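Local coordinates for decapping and exoribonuclease protein 1 (Kluyveromyces lactis, PDB 4GPS) that hydrolyses the NAD cap at the 5' end of a subset of RNAs, combining decapping with 5'-3' exoribonuclease activity in a divalent-metal-dependent nuclease, at residues T290-K295 and D325-F330; P110-E115 and M281-T286; D77-L82 and Y344-I349; S133-D138 and N336-L341. All coordinates share one frame; numbering follows the deposited sequence.

Contact 1 (T290-K295 and D325-F330)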
loop_
_atom_site.group_PDB
_atom_site.type_symbol
_atom_site.label_atom_id
_atom_site.label_comp_id
_atom_site.label_asym_id
_atom_site.label_seq_id
_atom_site.Cartn_x
_atom_site.Cartn_y
_atom_site.Cartn_z
ATOM N N THR A 290 16.566 -5.226 -3.862
ATOM C CA THR A 290 15.532 -4.593 -3.087
ATOM C C THR A 290 14.386 -4.131 -3.979
ATOM O O THR A 290 14.590 -3.447 -4.988
ATOM C CB THR A 290 16.157 -3.375 -2.347
ATOM O OG1 THR A 290 17.156 -3.843 -1.421
ATOM C CG2 THR A 290 15.091 -2.546 -1.625
ATOM N N TYR A 291 13.177 -4.523 -3.626
ATOM C CA TYR A 291 12.043 -4.048 -4.401
ATOM C C TYR A 291 12.092 -2.518 -4.389
ATOM O O TYR A 291 12.459 -1.910 -3.381
ATOM C CB TYR A 291 10.740 -4.527 -3.769
ATOM C CG TYR A 291 10.486 -5.985 -3.979
ATOM C CD1 TYR A 291 10.570 -6.542 -5.263
ATOM C CD2 TYR A 291 10.099 -6.804 -2.913
ATOM C CE1 TYR A 291 10.268 -7.884 -5.488
ATOM C CE2 TYR A 291 9.790 -8.145 -3.123
ATOM C CZ TYR A 291 9.872 -8.680 -4.408
ATOM O OH TYR A 291 9.511 -9.984 -4.601
ATOM N N THR A 292 11.722 -1.912 -5.511
ATOM C CA THR A 292 11.733 -0.458 -5.677
ATOM C C THR A 292 10.388 -0.018 -6.303
ATOM O O THR A 292 10.059 -0.380 -7.438
ATOM C CB THR A 292 12.924 -0.063 -6.578
ATOM O OG1 THR A 292 14.133 -0.491 -5.933
ATOM C CG2 THR A 292 12.960 1.476 -6.837
ATOM N N GLU A 293 9.605 0.728 -5.527
ATOM C CA GLU A 293 8.291 1.202 -5.940
ATOM C C GLU A 293 8.470 2.614 -6.502
ATOM O O GLU A 293 9.020 3.511 -5.847
ATOM C CB GLU A 293 7.327 1.186 -4.743
ATOM C CG GLU A 293 7.426 -0.114 -3.943
ATOM C CD GLU A 293 6.120 -0.546 -3.320
ATOM O OE1 GLU A 293 5.106 -0.561 -4.041
ATOM O OE2 GLU A 293 6.103 -0.885 -2.120
ATOM N N ILE A 294 8.016 2.768 -7.738
ATOM C CA ILE A 294 8.125 3.984 -8.515
ATOM C C ILE A 294 6.897 4.901 -8.392
ATOM O O ILE A 294 5.753 4.470 -8.569
ATOM C CB ILE A 294 8.365 3.584 -9.985
ATOM C CG1 ILE A 294 9.625 2.707 -10.027
ATOM C CG2 ILE A 294 8.451 4.827 -10.903
ATOM C CD1 ILE A 294 9.970 2.208 -11.381
ATOM N N LYS A 295 7.157 6.162 -8.064
ATOM C CA LYS A 295 6.094 7.161 -7.911
ATOM C C LYS A 295 6.397 8.375 -8.794
ATOM O O LYS A 295 7.553 8.829 -8.894
ATOM C CB LYS A 295 5.965 7.612 -6.440
ATOM C CG LYS A 295 5.478 6.545 -5.482
ATOM C CD LYS A 295 4.024 6.156 -5.765
ATOM C CE LYS A 295 3.550 5.106 -4.816
ATOM N NZ LYS A 295 2.160 4.700 -5.091
ATOM N N ASP A 325 12.252 -0.057 -1.285
ATOM C CA ASP A 325 12.651 1.342 -1.370
ATOM C C ASP A 325 11.725 2.068 -2.321
ATOM O O ASP A 325 10.976 1.442 -3.087
ATOM C CB ASP A 325 14.101 1.483 -1.846
ATOM C CG ASP A 325 15.104 1.134 -0.757
ATOM O OD1 ASP A 325 14.737 1.175 0.439
ATOM O OD2 ASP A 325 16.266 0.831 -1.088
ATOM N N LEU A 326 11.760 3.390 -2.253
ATOM C CA LEU A 326 10.955 4.209 -3.130
ATOM C C LEU A 326 11.883 4.943 -4.056
ATOM O O LEU A 326 13.004 5.276 -3.689
ATOM C CB LEU A 326 10.167 5.238 -2.334
ATOM C CG LEU A 326 8.954 4.722 -1.582
ATOM C CD1 LEU A 326 8.532 5.695 -0.495
ATOM C CD2 LEU A 326 7.845 4.550 -2.554
ATOM N N LEU A 327 11.407 5.179 -5.268
ATOM C CA LEU A 327 12.134 5.940 -6.266
ATOM C C LEU A 327 11.089 6.922 -6.832
ATOM O O LEU A 327 10.045 6.528 -7.374
ATOM C CB LEU A 327 12.682 5.040 -7.370
ATOM C CG LEU A 327 13.408 5.791 -8.498
ATOM C CD1 LEU A 327 14.624 6.576 -7.922
ATOM C CD2 LEU A 327 13.852 4.770 -9.599
ATOM N N ILE A 328 11.352 8.204 -6.668
ATOM C CA ILE A 328 10.420 9.199 -7.123
ATOM C C ILE A 328 10.942 9.994 -8.309
ATOM O O ILE A 328 12.112 10.411 -8.348
ATOM C CB ILE A 328 10.075 10.135 -5.971
ATOM C CG1 ILE A 328 9.311 9.331 -4.928
ATOM C CG2 ILE A 328 9.296 11.370 -6.475
ATOM C CD1 ILE A 328 8.876 10.136 -3.728
ATOM N N GLY A 329 10.074 10.148 -9.297
ATOM C CA GLY A 329 10.419 10.923 -10.471
ATOM C C GLY A 329 9.621 12.218 -10.410
ATOM O O GLY A 329 8.391 12.199 -10.529
ATOM N N PHE A 330 10.306 13.333 -10.194
ATOM C CA PHE A 330 9.625 14.618 -10.115
ATOM C C PHE A 330 9.625 15.227 -11.491
ATOM O O PHE A 330 10.650 15.256 -12.174
ATOM C CB PHE A 330 10.338 15.556 -9.136
ATOM C CG PHE A 330 10.376 15.048 -7.725
ATOM C CD1 PHE A 330 11.450 14.309 -7.268
ATOM C CD2 PHE A 330 9.354 15.347 -6.833
ATOM C CE1 PHE A 330 11.506 13.875 -5.930
ATOM C CE2 PHE A 330 9.404 14.913 -5.501
ATOM C CZ PHE A 330 10.485 14.179 -5.058
#
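Thr292 lays its methyl CG2 against Leu327, CG2 standing 3.6 Å from Leu327 CB as the two side chains pass at a slant on the face they share with Asp325 and Ile294. A chi1 of -61° puts that methyl anti to the backbone N and turns OG1 away from the leucine. Where the strands begin, CG2 of Thr290 meets the carboxylate of Asp325, 3.6 Å from OD2, an oxygen that is also salt-bridged to Lys345. Glu293 and Lys295 occupy the other face. There Leu326 CD2 touches Glu293 CB at 4.0 Å, and Lys295 CB rests on Ile328 CG1. Glu293 belongs to the site for a divalent metal cation, and its carboxylate is gripped from outside by Arg182.

Five backbone hydrogen bonds zip the parallel pair together, from Asp325 N to Tyr291 O (2.8 Å) through to Gly329 N to Lys295 O (2.9 Å). Strand 290-297 is flanked on its far edge by strand 273-285, and strand 325-331 by strand 338-344. Helix 305-319, which links the two strands as a beta-alpha-beta unit, covers Glu293, Leu326 and Ile328 with Met314 and Thr318.

Contact 2 (P110-E115 and M281-T286)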
loop_
_atom_site.group_PDB
_atom_site.type_symbol
_atom_site.label_atom_id
_atom_site.label_comp_id
_atom_site.label_asym_id
_atom_site.label_seq_id
_atom_site.Cartn_x
_atom_site.Cartn_y
_atom_site.Cartn_z
ATOM N N PRO A 110 10.512 -7.852 -12.554
ATOM C CA PRO A 110 10.789 -6.681 -13.403
ATOM C C PRO A 110 12.084 -6.023 -12.895
ATOM O O PRO A 110 12.217 -5.709 -11.704
ATOM C CB PRO A 110 9.560 -5.771 -13.197
ATOM C CG PRO A 110 8.512 -6.693 -12.691
ATOM C CD PRO A 110 9.277 -7.664 -11.783
ATOM N N ARG A 111 13.035 -5.813 -13.795
ATOM C CA ARG A 111 14.294 -5.223 -13.400
ATOM C C ARG A 111 14.312 -3.720 -13.575
ATOM O O ARG A 111 13.916 -3.196 -14.597
ATOM C CB ARG A 111 15.445 -5.856 -14.208
ATOM C CG ARG A 111 15.590 -7.370 -14.012
ATOM C CD ARG A 111 16.335 -8.059 -15.182
ATOM N NE ARG A 111 17.708 -7.570 -15.332
ATOM C CZ ARG A 111 18.757 -7.976 -14.615
ATOM N NH1 ARG A 111 18.633 -8.907 -13.671
ATOM N NH2 ARG A 111 19.943 -7.426 -14.834
ATOM N N LEU A 112 14.748 -3.027 -12.541
ATOM C CA LEU A 112 14.901 -1.585 -12.607
ATOM C C LEU A 112 16.144 -1.440 -13.496
ATOM O O LEU A 112 17.155 -2.142 -13.287
ATOM C CB LEU A 112 15.197 -1.035 -11.209
ATOM C CG LEU A 112 15.302 0.477 -11.076
ATOM C CD1 LEU A 112 13.924 1.130 -11.332
ATOM C CD2 LEU A 112 15.816 0.822 -9.684
ATOM N N ARG A 113 16.084 -0.556 -14.482
ATOM C CA ARG A 113 17.215 -0.363 -15.390
ATOM C C ARG A 113 18.552 -0.202 -14.688
ATOM O O ARG A 113 18.646 0.473 -13.670
ATOM C CB ARG A 113 16.959 0.832 -16.270
ATOM C CG ARG A 113 15.959 0.518 -17.329
ATOM C CD ARG A 113 16.570 0.788 -18.653
ATOM N NE ARG A 113 15.825 1.824 -19.339
ATOM C CZ ARG A 113 16.388 2.693 -20.159
ATOM N NH1 ARG A 113 17.690 2.623 -20.367
ATOM N NH2 ARG A 113 15.655 3.632 -20.749
ATOM N N PRO A 114 19.613 -0.821 -15.223
ATOM C CA PRO A 114 20.925 -0.694 -14.563
ATOM C C PRO A 114 21.503 0.736 -14.455
ATOM O O PRO A 114 22.117 1.088 -13.446
ATOM C CB PRO A 114 21.815 -1.673 -15.350
ATOM C CG PRO A 114 21.139 -1.779 -16.696
ATOM C CD PRO A 114 19.668 -1.744 -16.373
ATOM N N GLU A 115 21.285 1.556 -15.477
ATOM C CA GLU A 115 21.761 2.938 -15.448
ATOM C C GLU A 115 21.108 3.624 -14.251
ATOM O O GLU A 115 21.740 4.439 -13.574
ATOM C CB GLU A 115 21.380 3.685 -16.739
ATOM C CG GLU A 115 21.862 3.008 -17.999
ATOM C CD GLU A 115 20.874 1.979 -18.534
ATOM O OE1 GLU A 115 20.252 1.249 -17.734
ATOM O OE2 GLU A 115 20.726 1.896 -19.770
ATOM N N MET A 281 4.625 -5.178 -7.189
ATOM C CA MET A 281 5.935 -4.533 -7.123
ATOM C C MET A 281 6.304 -4.108 -8.529
ATOM O O MET A 281 6.242 -4.914 -9.458
ATOM C CB MET A 281 6.992 -5.507 -6.608
ATOM C CG MET A 281 6.602 -6.181 -5.295
ATOM S SD MET A 281 6.676 -5.089 -3.784
ATOM C CE MET A 281 5.054 -4.419 -3.798
ATOM N N ASP A 282 6.687 -2.843 -8.684
ATOM C CA ASP A 282 7.068 -2.309 -9.974
ATOM C C ASP A 282 8.380 -2.844 -10.464
ATOM O O ASP A 282 8.551 -3.069 -11.658
ATOM C CB ASP A 282 7.209 -0.792 -9.928
ATOM C CG ASP A 282 5.946 -0.093 -9.545
ATOM O OD1 ASP A 282 4.848 -0.580 -9.899
ATOM O OD2 ASP A 282 6.074 0.962 -8.891
ATOM N N SER A 283 9.316 -3.065 -9.551
ATOM C CA SER A 283 10.614 -3.530 -9.994
ATOM C C SER A 283 11.523 -3.897 -8.871
ATOM O O SER A 283 11.210 -3.670 -7.696
ATOM C CB SER A 283 11.312 -2.411 -10.760
ATOM O OG SER A 283 11.711 -1.364 -9.861
ATOM N N ILE A 284 12.670 -4.455 -9.249
ATOM C CA ILE A 284 13.716 -4.792 -8.288
ATOM C C ILE A 284 14.959 -4.026 -8.694
ATOM O O ILE A 284 15.243 -3.880 -9.886
ATOM C CB ILE A 284 14.151 -6.260 -8.291
ATOM C CG1 ILE A 284 12.994 -7.169 -7.896
ATOM C CG2 ILE A 284 15.251 -6.452 -7.247
ATOM C CD1 ILE A 284 12.062 -7.504 -9.037
ATOM N N ASN A 285 15.667 -3.505 -7.699
ATOM C CA ASN A 285 16.931 -2.824 -7.925
ATOM C C ASN A 285 17.922 -4.006 -7.888
ATOM O O ASN A 285 18.202 -4.572 -6.809
ATOM C CB ASN A 285 17.231 -1.857 -6.780
ATOM C CG ASN A 285 18.571 -1.186 -6.938
ATOM O OD1 ASN A 285 19.567 -1.823 -7.314
ATOM N ND2 ASN A 285 18.613 0.106 -6.654
ATOM N N THR A 286 18.421 -4.408 -9.055
ATOM C CA THR A 286 19.333 -5.551 -9.127
ATOM C C THR A 286 20.664 -5.428 -8.343
ATOM O O THR A 286 21.233 -6.436 -7.908
ATOM C CB THR A 286 19.607 -5.876 -10.579
ATOM O OG1 THR A 286 19.903 -4.658 -11.272
ATOM C CG2 THR A 286 18.385 -6.542 -11.212
#
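The carbonyl oxygen of Pro110 is surrounded by atoms of Ile284 and Ser283. Ile284 N donates to Pro110 O at 2.8 Å, while Ile284 CD1 closes to 3.2 Å from that same oxygen and also packs on Pro110 CD. Ser283 CA adds a weaker C-H contact to Pro110 O. Two residues on, Leu112 N donates to Ile284 O at 2.8 Å, completing a single bridge between the backbones of Arg111 and Ile284. The ring of Pro110 presses CB to 3.3 Å from Asp282 O.

Leu112, with CG anti to its backbone N (chi1 -176°), sends CD1 to Ser283 OG and CD2 to the side chain of Asn285. Thr286 meets Arg111 at about a right angle: its CG2 lies over one face of the guanidinium, toward the rim and 3.4 Å from NH1.

The second shell fixes this inner group. Ser283 OG is hydrogen-bonded to Thr292 O of the next strand, and Asp282 OD2 takes the backbone N-H of Ile294, holding the carboxylate beside the strand that carries Glu293. Asp282, Glu293 and Ile294 all bind the divalent metal cation, and Lys295 probably contacts substrate. An aspartate on one strand followed by a Glu-X-Lys on the next is the signature of the PD-(D/E)XK nuclease fold.

Contact 3 (D77-L82 and Y344-I349)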
loop_
_atom_site.group_PDB
_atom_site.type_symbol
_atom_site.label_atom_id
_atom_site.label_comp_id
_atom_site.label_asym_id
_atom_site.label_seq_id
_atom_site.Cartn_x
_atom_site.Cartn_y
_atom_site.Cartn_z
ATOM N N ASP A 77 12.318 9.742 16.249
ATOM C CA ASP A 77 13.277 9.657 15.150
ATOM C C ASP A 77 13.215 8.443 14.251
ATOM O O ASP A 77 13.297 8.582 13.031
ATOM C CB ASP A 77 14.716 9.796 15.677
ATOM C CG ASP A 77 14.933 11.097 16.423
ATOM O OD1 ASP A 77 14.246 12.103 16.093
ATOM O OD2 ASP A 77 15.797 11.120 17.327
ATOM N N LYS A 78 13.121 7.255 14.848
ATOM C CA LYS A 78 13.069 6.028 14.071
ATOM C C LYS A 78 11.615 5.741 13.674
ATOM O O LYS A 78 10.683 5.884 14.477
ATOM C CB LYS A 78 13.630 4.843 14.877
ATOM C CG LYS A 78 13.900 3.575 14.032
ATOM C CD LYS A 78 14.575 2.457 14.831
ATOM C CE LYS A 78 13.614 1.900 15.894
ATOM N NZ LYS A 78 14.205 0.817 16.771
ATOM N N THR A 79 11.430 5.326 12.429
ATOM C CA THR A 79 10.106 5.006 11.943
ATOM C C THR A 79 9.556 3.747 12.650
ATOM O O THR A 79 10.289 2.806 12.900
ATOM C CB THR A 79 10.152 4.767 10.422
ATOM O OG1 THR A 79 8.858 4.363 9.959
ATOM C CG2 THR A 79 11.193 3.693 10.077
ATOM N N PRO A 80 8.266 3.747 13.014
ATOM C CA PRO A 80 7.704 2.569 13.668
ATOM C C PRO A 80 7.431 1.529 12.579
ATOM O O PRO A 80 7.492 1.840 11.387
ATOM C CB PRO A 80 6.417 3.116 14.302
ATOM C CG PRO A 80 6.013 4.166 13.340
ATOM C CD PRO A 80 7.327 4.875 13.092
ATOM N N LYS A 81 7.178 0.288 12.963
ATOM C CA LYS A 81 6.856 -0.724 11.954
ATOM C C LYS A 81 5.363 -1.046 12.101
ATOM O O LYS A 81 4.865 -1.134 13.216
ATOM C CB LYS A 81 7.714 -1.981 12.140
ATOM C CG LYS A 81 9.026 -1.943 11.358
ATOM C CD LYS A 81 9.766 -3.286 11.488
ATOM C CE LYS A 81 11.273 -3.183 11.143
ATOM N NZ LYS A 81 11.544 -2.959 9.679
ATOM N N LEU A 82 4.645 -1.181 10.991
ATOM C CA LEU A 82 3.227 -1.483 11.089
ATOM C C LEU A 82 3.024 -2.953 11.424
ATOM O O LEU A 82 2.157 -3.307 12.229
ATOM C CB LEU A 82 2.511 -1.119 9.793
ATOM C CG LEU A 82 2.525 0.383 9.490
ATOM C CD1 LEU A 82 1.867 0.641 8.131
ATOM C CD2 LEU A 82 1.804 1.161 10.611
ATOM N N TYR A 344 14.378 6.886 -1.969
ATOM C CA TYR A 344 14.023 7.108 -0.572
ATOM C C TYR A 344 13.891 5.781 0.094
ATOM O O TYR A 344 13.281 4.870 -0.466
ATOM C CB TYR A 344 12.663 7.797 -0.420
ATOM C CG TYR A 344 12.601 9.237 -0.874
ATOM C CD1 TYR A 344 12.847 10.276 0.007
ATOM C CD2 TYR A 344 12.257 9.554 -2.181
ATOM C CE1 TYR A 344 12.736 11.582 -0.402
ATOM C CE2 TYR A 344 12.155 10.856 -2.596
ATOM C CZ TYR A 344 12.393 11.869 -1.704
ATOM O OH TYR A 344 12.314 13.177 -2.131
ATOM N N LYS A 345 14.473 5.655 1.276
ATOM C CA LYS A 345 14.293 4.436 2.043
ATOM C C LYS A 345 13.089 4.764 2.932
ATOM O O LYS A 345 12.620 5.927 2.939
ATOM C CB LYS A 345 15.543 4.125 2.849
ATOM C CG LYS A 345 16.568 3.537 1.943
ATOM C CD LYS A 345 17.860 3.235 2.611
ATOM C CE LYS A 345 18.760 2.595 1.575
ATOM N NZ LYS A 345 18.116 1.353 1.048
ATOM N N ILE A 346 12.570 3.769 3.647
ATOM C CA ILE A 346 11.400 3.994 4.495
ATOM C C ILE A 346 11.682 5.073 5.551
ATOM O O ILE A 346 10.843 5.948 5.796
ATOM C CB ILE A 346 10.951 2.685 5.192
ATOM C CG1 ILE A 346 9.635 2.911 5.923
ATOM C CG2 ILE A 346 12.021 2.219 6.172
ATOM C CD1 ILE A 346 8.557 3.350 5.008
ATOM N N GLN A 347 12.859 5.019 6.169
ATOM C CA GLN A 347 13.246 6.012 7.174
ATOM C C GLN A 347 13.238 7.423 6.555
ATOM O O GLN A 347 12.876 8.399 7.220
ATOM C CB GLN A 347 14.645 5.682 7.729
ATOM C CG GLN A 347 15.215 6.744 8.657
ATOM C CD GLN A 347 14.362 6.963 9.911
ATOM O OE1 GLN A 347 14.268 8.100 10.420
ATOM N NE2 GLN A 347 13.737 5.878 10.422
ATOM N N ASP A 348 13.628 7.526 5.281
ATOM C CA ASP A 348 13.638 8.815 4.593
ATOM C C ASP A 348 12.211 9.354 4.400
ATOM O O ASP A 348 11.944 10.525 4.739
ATOM C CB ASP A 348 14.353 8.727 3.233
ATOM C CG ASP A 348 15.805 8.236 3.355
ATOM O OD1 ASP A 348 16.576 8.810 4.155
ATOM O OD2 ASP A 348 16.183 7.273 2.646
ATOM N N ILE A 349 11.285 8.547 3.865
ATOM C CA ILE A 349 9.917 9.070 3.702
ATOM C C ILE A 349 9.398 9.418 5.083
ATOM O O ILE A 349 8.746 10.423 5.246
ATOM C CB ILE A 349 8.909 8.070 3.120
ATOM C CG1 ILE A 349 9.324 7.663 1.733
ATOM C CG2 ILE A 349 7.542 8.753 2.984
ATOM C CD1 ILE A 349 9.266 8.845 0.760
#
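Thr79 OG1 is held by two partners at the point where residues 77-82 cross the start of helix 346-353: it donates to Pro80 O at 3.2 Å, meeting a lone pair in the carbonyl plane, and is also hydrogen-bonded to Trp315 NE1 of helix 305-319. With chi1 at 176° the hydroxyl stands anti to the backbone N, and the methyl is swung round toward the helix. That methyl, CG2, approaches Ile346 CG2 at 4.3 Å, a loose apolar touch, and abuts the end of Gln347, whose side chain runs past the threonine in the opposite direction.

Gln347 makes the larger reach. Its CG is anti to the backbone N and the chain then bends at chi2 (61°), which carries the amide out to the backbone of the loop. Asp77 O lies 2.8 Å from the atom modelled as Gln347 OE1, and Thr79 N lies 3.1 Å from NE2; which end of the amide is which remains uncertain, and with the group turned over both approaches may be hydrogen bonds.

Ile346 also packs on Trp315, Thr318 and Asn319, so the loop and the helix start share helix 305-319 as a common support. The helix start has its own lock: Lys345, the N-cap residue, donates its backbone N to Asp348 OD2 at 2.7 Å through the anti lone pair. Thus the loop meets a helix N terminus closed by an acidic side chain at N3, which supplies one half of a capping box.

Contact 4 (S133-D138 and N336-L341)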
loop_
_atom_site.group_PDB
_atom_site.type_symbol
_atom_site.label_atom_id
_atom_site.label_comp_id
_atom_site.label_asym_id
_atom_site.label_seq_id
_atom_site.Cartn_x
_atom_site.Cartn_y
_atom_site.Cartn_z
ATOM N N SER A 133 18.927 10.303 -21.273
ATOM C CA SER A 133 17.968 9.241 -21.610
ATOM C C SER A 133 16.861 9.165 -20.552
ATOM O O SER A 133 15.938 8.361 -20.672
ATOM C CB SER A 133 18.651 7.888 -21.636
ATOM O OG SER A 133 19.991 8.039 -22.021
ATOM N N PHE A 134 16.984 9.969 -19.500
ATOM C CA PHE A 134 16.002 10.006 -18.428
ATOM C C PHE A 134 15.612 11.445 -18.086
ATOM O O PHE A 134 14.449 11.843 -18.210
ATOM C CB PHE A 134 16.554 9.315 -17.180
ATOM C CG PHE A 134 16.902 7.870 -17.390
ATOM C CD1 PHE A 134 18.222 7.473 -17.516
ATOM C CD2 PHE A 134 15.898 6.895 -17.447
ATOM C CE1 PHE A 134 18.534 6.124 -17.688
ATOM C CE2 PHE A 134 16.210 5.532 -17.623
ATOM C CZ PHE A 134 17.518 5.151 -17.741
ATOM N N ILE A 135 16.589 12.233 -17.667
ATOM C CA ILE A 135 16.317 13.615 -17.303
ATOM C C ILE A 135 16.042 14.502 -18.538
ATOM O O ILE A 135 16.898 14.678 -19.420
ATOM C CB ILE A 135 17.500 14.175 -16.492
ATOM C CG1 ILE A 135 17.729 13.310 -15.241
ATOM C CG2 ILE A 135 17.231 15.628 -16.112
ATOM C CD1 ILE A 135 16.525 13.297 -14.267
ATOM N N GLY A 136 14.841 15.055 -18.604
ATOM C CA GLY A 136 14.493 15.920 -19.722
ATOM C C GLY A 136 13.432 15.319 -20.630
ATOM O O GLY A 136 12.867 15.987 -21.493
ATOM N N ILE A 137 13.160 14.045 -20.414
ATOM C CA ILE A 137 12.188 13.320 -21.191
ATOM C C ILE A 137 10.781 13.700 -20.785
ATOM O O ILE A 137 10.452 13.783 -19.601
ATOM C CB ILE A 137 12.453 11.828 -21.032
ATOM C CG1 ILE A 137 13.708 11.504 -21.843
ATOM C CG2 ILE A 137 11.245 10.995 -21.462
ATOM C CD1 ILE A 137 14.084 10.059 -21.831
ATOM N N ASP A 138 9.960 13.970 -21.785
ATOM C CA ASP A 138 8.583 14.360 -21.565
ATOM C C ASP A 138 7.778 13.117 -21.214
ATOM O O ASP A 138 7.550 12.276 -22.081
ATOM C CB ASP A 138 8.018 15.010 -22.841
ATOM C CG ASP A 138 6.636 15.626 -22.626
ATOM O OD1 ASP A 138 6.534 16.585 -21.837
ATOM O OD2 ASP A 138 5.650 15.165 -23.234
ATOM N N ASN A 336 6.147 19.001 -18.118
ATOM C CA ASN A 336 5.943 17.564 -17.952
ATOM C C ASN A 336 7.245 16.771 -18.143
ATOM O O ASN A 336 7.232 15.538 -18.335
ATOM C CB ASN A 336 4.880 17.041 -18.908
ATOM C CG ASN A 336 3.484 17.405 -18.462
ATOM O OD1 ASN A 336 3.047 17.046 -17.347
ATOM N ND2 ASN A 336 2.770 18.132 -19.322
ATOM N N GLU A 337 8.378 17.458 -18.082
ATOM C CA GLU A 337 9.627 16.733 -18.226
ATOM C C GLU A 337 10.136 16.175 -16.907
ATOM O O GLU A 337 10.036 16.848 -15.881
ATOM C CB GLU A 337 10.690 17.647 -18.789
ATOM C CG GLU A 337 10.406 18.099 -20.181
ATOM C CD GLU A 337 11.522 18.955 -20.721
ATOM O OE1 GLU A 337 11.508 19.230 -21.944
ATOM O OE2 GLU A 337 12.406 19.352 -19.917
ATOM N N LEU A 338 10.697 14.963 -16.934
ATOM C CA LEU A 338 11.285 14.368 -15.730
ATOM C C LEU A 338 12.481 15.240 -15.311
ATOM O O LEU A 338 13.475 15.329 -16.023
ATOM C CB LEU A 338 11.744 12.923 -16.009
ATOM C CG LEU A 338 12.562 12.196 -14.925
ATOM C CD1 LEU A 338 11.776 12.093 -13.627
ATOM C CD2 LEU A 338 12.918 10.796 -15.401
ATOM N N GLU A 339 12.377 15.903 -14.162
ATOM C CA GLU A 339 13.446 16.801 -13.694
ATOM C C GLU A 339 14.429 16.206 -12.715
ATOM O O GLU A 339 15.581 16.617 -12.655
ATOM C CB GLU A 339 12.859 18.030 -13.016
ATOM C CG GLU A 339 12.627 19.210 -13.903
ATOM C CD GLU A 339 12.083 20.385 -13.118
ATOM O OE1 GLU A 339 11.793 21.430 -13.740
ATOM O OE2 GLU A 339 11.942 20.261 -11.877
ATOM N N GLN A 340 13.975 15.243 -11.935
ATOM C CA GLN A 340 14.842 14.664 -10.936
ATOM C C GLN A 340 14.330 13.302 -10.502
ATOM O O GLN A 340 13.119 13.074 -10.396
ATOM C CB GLN A 340 14.906 15.623 -9.729
ATOM C CG GLN A 340 15.631 15.114 -8.497
ATOM C CD GLN A 340 15.476 16.075 -7.296
ATOM O OE1 GLN A 340 14.683 17.038 -7.339
ATOM N NE2 GLN A 340 16.216 15.807 -6.216
ATOM N N LEU A 341 15.269 12.397 -10.290
ATOM C CA LEU A 341 14.978 11.073 -9.803
ATOM C C LEU A 341 15.589 11.055 -8.411
ATOM O O LEU A 341 16.743 11.451 -8.242
ATOM C CB LEU A 341 15.682 10.023 -10.644
ATOM C CG LEU A 341 14.973 9.513 -11.877
ATOM C CD1 LEU A 341 15.843 8.415 -12.514
ATOM C CD2 LEU A 341 13.611 8.980 -11.482
#
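Ile135 leans its CD1 over Leu338 where the loop 133-138 meets the start of strand 338-344. Ile135 CD1 comes within 4.2 Å of Leu338 CG and carries on along the strand to 3.8 Å from Glu339 O. Leu338, its CG anti to the backbone N (chi1 172°), slides CD2 under the turn to 3.4 Å from Phe134 O and onto Phe134 CB. Phe134 itself leads its ring off toward Trp125 and Leu245.

Glu337 stretches out alongside Gly136, its carboxyl carbon CD 3.3 Å from Gly136 O. Further along, Asp138 and Asn336 pass at a slant with the carboxylate and amide planes 74° apart; what touches is Asp138 OD1 against Asn336 CB, at 3.4 Å, and not the amide.

Two backbone bonds fix this layout: Gly136 N to Leu338 O at 2.9 Å, and Leu338 N to Ile137 O at the same length. Phe134 to Ile137 form a type II turn with Gly136 at its third position, where the backbone angles suit glycine. Beyond, Glu339 and Gln340 form a classic beta bulge against Phe330.

The recognition therefore rests on main-chain bonds and aliphatic packing. The two acids join in by packing and make no salt bridge across the contact. Their like charges, 5.6 Å apart between Asp138 OD1 and Glu337 OE1, would probably raise both pKa values slightly, which a weak bond from Thr140 N may offset for Asp138.

From the N terminus, 77-82 opens the longest loop, which contact 3 closes only at 344-349; the other three contacts all lie within it. Next, 110-115 starts contact 2 and 133-138 starts contact 4. Contact 2 closes at 281-286 and contact 4 at 336-341, so these two loops cross, and Arg113 packs on Phe134 between them. Contact 1 opens at 290-295, after contact 2 has closed, and ends at 325-330, inside the loop of contact 4. Neighbouring strands join contacts 2, 1 and 4 side by side, tying two N-terminal loop regions to the nuclease core, while contact 3 fastens a third onto the first turn of helix 346-353.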